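Local coordinates for AclR protein (Streptomyces galilaeus, PDB 2GEY) that is a putative hydroxylase of the SnoaL-like family, probably acting on a polyketide intermediate in the biosynthesis of aromatic polyketide antibiotics, at the interface of chains A and B. Residues are numbered along the deposited sequence; one frame, centred on the assembly and turned at random. Chains: chain A/B, AclR protein.

Contact 1: the interface of chains A and B. Residues chain A 66, 78, 80, 102; chain B 38-39.
The turn between strands 33-37 and 40-42 of chain B carries B:Glu38 and B:Asp39 onto the sheet of chain A, where B:Asp39 points at A:Thr80 and passes the edge of A:His102 at the face of a SnoaL-like alpha+beta barrel. The hydroxyl OG1 of A:Thr80 donates to the carboxylate OD2 of B:Asp39 at 2.6 Å; OD2 accepts through its syn lone pair, the one on the side of OD1. The threonine turns OG1 anti to its carbonyl carbon (chi1 -63°), which also sets the hydroxyl 3.1 Å from the imidazole ND1 of A:His102. This hydrogen bond, whose direction is not settled, helps fix the ring's rotation. The carboxylate stands almost perpendicular to the imidazole, the planes 87° apart, and OD2 of B:Asp39 lies in the ring plane at its edge, 3.3 Å from CE1 of A:His102. One face of the same ring receives B:Glu38, whose CA sits 3.8 Å from the ring centroid in a CH-pi contact displaced toward the rim. The other carboxylate oxygen, OD1 of B:Asp39, reaches A:Arg78 through water 1, which lies 2.9 Å from OD1 and in the guanidinium plane. A:Lys66 brings its NZ to 4.5 Å from OD1 of B:Asp39, near enough perhaps to favour the charged carboxylate. The receiving residues project from neighbouring strands 62-71, 74-84 and 98-110, so one loop residue faces three strands of the partner's sheet.

Contact 2: the interface of chains A and B. Residues chain A 39, 74, 106, 118, 120; chain B 67, 69, 78, 104.
This is a two-fold symmetric, sheet-to-sheet interface between two copies of a SnoaL-like protein, here joined by a salt bridge and a cation-pi contact that probably help hold the dimer together. B:Arg78 reaches across to A:Glu106, and its NE donates to the carboxylate OE1 at 3.0 Å. The bond is nearly straight (168° at the hydrogen), lies in the guanidinium plane and meets OE1 almost along its C-O axis. The hydroxyl of B:Ser67 adds a second grip from the syn side, its OG donating to the same OE1 of A:Glu106 at 2.7 Å. An extended side chain, with CG anti to the backbone N (chi1 -175°), carries the glutamate out to both donors. Its other oxygen, OE2, takes a bond of 3.0 Å from NH1 of A:Arg74, which comes from above the carboxylate plane, so A:Glu106 is flanked by arginines of both chains and would probably stay ionised. A bend at chi3 lays the guanidinium of B:Arg78 over the indole of A:Trp118, the planes 19° apart, with NH2 of B:Arg78 lying 3.3 Å from the centroid of the five-membered ring. Water 2 joins NH1 of B:Arg78 to OD1 of A:Asp39, while water 3 links NH2 to OE2 of A:Glu106. Along the apolar flank, CG2 of A:Val120 touches CG2 of B:Val104 at 3.8 Å and also packs on CD of B:Arg78. At the opposite end the methyl CE of B:Met69 rests against CB of A:Arg74, the two side chains running past each other in opposite directions.

Contact 1: the interface of chains A and B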
# COMPACT_ATOMS: atom_id res chain seq x y z
N LYS A 66 -12.04 3.89 3.02
CA LYS A 66 -12.29 3.92 1.58
C LYS A 66 -12.91 2.63 1.10
O LYS A 66 -13.71 2.61 0.14
CB LYS A 66 -10.98 4.17 0.82
CG LYS A 66 -10.23 5.44 1.22
CD LYS A 66 -11.04 6.71 1.06
CE LYS A 66 -11.38 7.02 -0.37
NZ LYS A 66 -11.99 8.40 -0.51
N ARG A 78 -9.18 -0.45 3.77
CA ARG A 78 -8.31 0.51 3.11
C ARG A 78 -8.71 1.88 3.64
O ARG A 78 -9.86 2.31 3.49
CB ARG A 78 -8.47 0.44 1.59
CG ARG A 78 -7.56 1.41 0.84
CD ARG A 78 -7.43 1.07 -0.64
NE ARG A 78 -8.73 0.90 -1.28
CZ ARG A 78 -9.48 1.89 -1.76
NH1 ARG A 78 -9.08 3.14 -1.70
NH2 ARG A 78 -10.63 1.61 -2.33
N THR A 80 -7.66 6.10 4.54
CA THR A 80 -6.90 7.33 4.36
C THR A 80 -6.95 8.11 5.67
O THR A 80 -8.02 8.32 6.23
CB THR A 80 -7.47 8.17 3.22
OG1 THR A 80 -7.35 7.43 1.99
CG2 THR A 80 -6.73 9.52 3.09
N HIS A 102 -1.88 6.74 3.84
CA HIS A 102 -2.80 5.70 3.39
C HIS A 102 -2.32 4.39 3.93
O HIS A 102 -1.11 4.15 4.04
CB HIS A 102 -2.84 5.67 1.86
CG HIS A 102 -3.09 7.01 1.25
ND1 HIS A 102 -4.35 7.52 1.05
CD2 HIS A 102 -2.23 7.98 0.85
CE1 HIS A 102 -4.26 8.73 0.53
NE2 HIS A 102 -2.98 9.03 0.39
N GLU B 38 -3.23 6.67 -3.86
CA GLU B 38 -3.30 7.81 -2.95
C GLU B 38 -4.55 8.67 -3.20
O GLU B 38 -4.50 9.90 -3.11
CB GLU B 38 -2.01 8.64 -3.02
CG GLU B 38 -0.75 7.80 -2.75
CD GLU B 38 0.53 8.62 -2.64
OE1 GLU B 38 0.49 9.86 -2.78
OE2 GLU B 38 1.58 7.99 -2.41
N ASP B 39 -5.66 8.00 -3.50
CA ASP B 39 -6.96 8.64 -3.73
C ASP B 39 -7.00 9.59 -4.94
O ASP B 39 -7.87 10.45 -5.02
CB ASP B 39 -7.45 9.35 -2.45
CG ASP B 39 -7.61 8.39 -1.28
OD1 ASP B 39 -7.79 7.18 -1.51
OD2 ASP B 39 -7.54 8.86 -0.13
O HOH W 1 -6.54 4.66 -1.00

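Contact 2: the interface of chains A and B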
# COMPACT_ATOMS: atom_id res chain seq x y z
N ASP A 39 6.22 -7.86 7.07
CA ASP A 39 6.49 -9.30 7.27
C ASP A 39 7.34 -9.63 8.50
O ASP A 39 7.87 -10.73 8.60
CB ASP A 39 7.11 -9.92 6.00
CG ASP A 39 6.20 -9.79 4.79
OD1 ASP A 39 4.97 -9.64 4.97
OD2 ASP A 39 6.71 -9.83 3.65
N ARG A 74 -11.50 -13.04 8.54
CA ARG A 74 -10.69 -11.85 8.32
C ARG A 74 -11.50 -10.65 7.81
O ARG A 74 -12.54 -10.81 7.17
CB ARG A 74 -9.57 -12.16 7.33
CG ARG A 74 -8.52 -13.11 7.88
CD ARG A 74 -7.42 -13.38 6.86
NE ARG A 74 -7.90 -14.23 5.77
CZ ARG A 74 -7.83 -13.95 4.46
NH1 ARG A 74 -7.28 -12.83 4.01
NH2 ARG A 74 -8.31 -14.82 3.60
N GLU A 106 -5.38 -5.40 8.03
CA GLU A 106 -6.03 -6.69 7.91
C GLU A 106 -6.07 -7.29 9.30
O GLU A 106 -5.07 -7.29 10.01
CB GLU A 106 -5.29 -7.58 6.92
CG GLU A 106 -5.97 -8.92 6.65
CD GLU A 106 -5.20 -9.79 5.67
OE1 GLU A 106 -4.25 -9.30 5.01
OE2 GLU A 106 -5.57 -10.98 5.55
N TRP A 118 -2.27 -7.33 10.52
CA TRP A 118 -1.25 -7.00 9.52
C TRP A 118 -1.52 -5.60 8.98
O TRP A 118 -2.68 -5.25 8.72
CB TRP A 118 -1.30 -7.97 8.34
CG TRP A 118 -1.13 -9.42 8.65
CD1 TRP A 118 0.02 -10.14 8.59
CD2 TRP A 118 -2.17 -10.34 9.01
NE1 TRP A 118 -0.22 -11.45 8.90
CE2 TRP A 118 -1.56 -11.61 9.16
CE3 TRP A 118 -3.55 -10.23 9.20
CZ2 TRP A 118 -2.28 -12.76 9.52
CZ3 TRP A 118 -4.27 -11.37 9.56
CH2 TRP A 118 -3.63 -12.61 9.71
N VAL A 120 -0.17 -2.55 5.99
CA VAL A 120 0.68 -2.05 4.92
C VAL A 120 0.43 -0.56 4.90
O VAL A 120 -0.67 -0.10 4.58
CB VAL A 120 0.34 -2.69 3.56
CG1 VAL A 120 1.14 -2.04 2.44
CG2 VAL A 120 0.57 -4.20 3.59
N SER B 67 -1.64 -12.72 1.46
CA SER B 67 -3.05 -12.95 1.73
C SER B 67 -3.89 -12.53 0.53
O SER B 67 -3.50 -11.65 -0.24
CB SER B 67 -3.51 -12.22 3.01
OG SER B 67 -3.78 -10.84 2.78
N MET B 69 -8.21 -11.95 -0.44
CA MET B 69 -9.53 -11.84 0.12
C MET B 69 -10.46 -11.44 -1.00
O MET B 69 -10.06 -10.71 -1.91
CB MET B 69 -9.55 -10.80 1.24
CG MET B 69 -10.83 -10.73 1.99
SD MET B 69 -10.78 -9.50 3.30
CE MET B 69 -9.42 -10.11 4.27
N ARG B 78 -2.56 -8.87 -0.56
CA ARG B 78 -1.43 -8.30 0.17
C ARG B 78 -0.20 -9.03 -0.33
O ARG B 78 -0.11 -10.26 -0.21
CB ARG B 78 -1.58 -8.49 1.68
CG ARG B 78 -0.41 -7.95 2.50
CD ARG B 78 -0.77 -7.71 3.97
NE ARG B 78 -1.33 -8.92 4.58
CZ ARG B 78 -0.62 -9.92 5.10
NH1 ARG B 78 0.70 -9.88 5.13
NH2 ARG B 78 -1.24 -10.96 5.61
N VAL B 104 -0.76 -3.59 -1.16
CA VAL B 104 -2.05 -4.23 -1.27
C VAL B 104 -2.66 -3.72 -2.56
O VAL B 104 -2.71 -2.51 -2.79
CB VAL B 104 -2.99 -3.89 -0.10
CG1 VAL B 104 -4.39 -4.49 -0.35
CG2 VAL B 104 -2.41 -4.38 1.19
O HOH W 2 2.90 -7.81 4.50
O HOH W 3 -3.70 -12.51 6.18

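Contact 1 and contact 2 lie about 15 Å apart, measured between the centres of their C-alpha atoms, on one continuous two-fold interface. Both draw on strands 62-71, 74-84 and 98-110, and Arg78 and Asp39 appear in each with the chains exchanged: the arginine and aspartate of contact 1 are A:Arg78 and B:Asp39, those of contact 2 B:Arg78 and A:Asp39. The water bridge between this pair is therefore found twice, so each arginine couples the partner's loop to the partner's sheet. By symmetry every bond recurs, probably stabilising the dimer across a broad sheet surface.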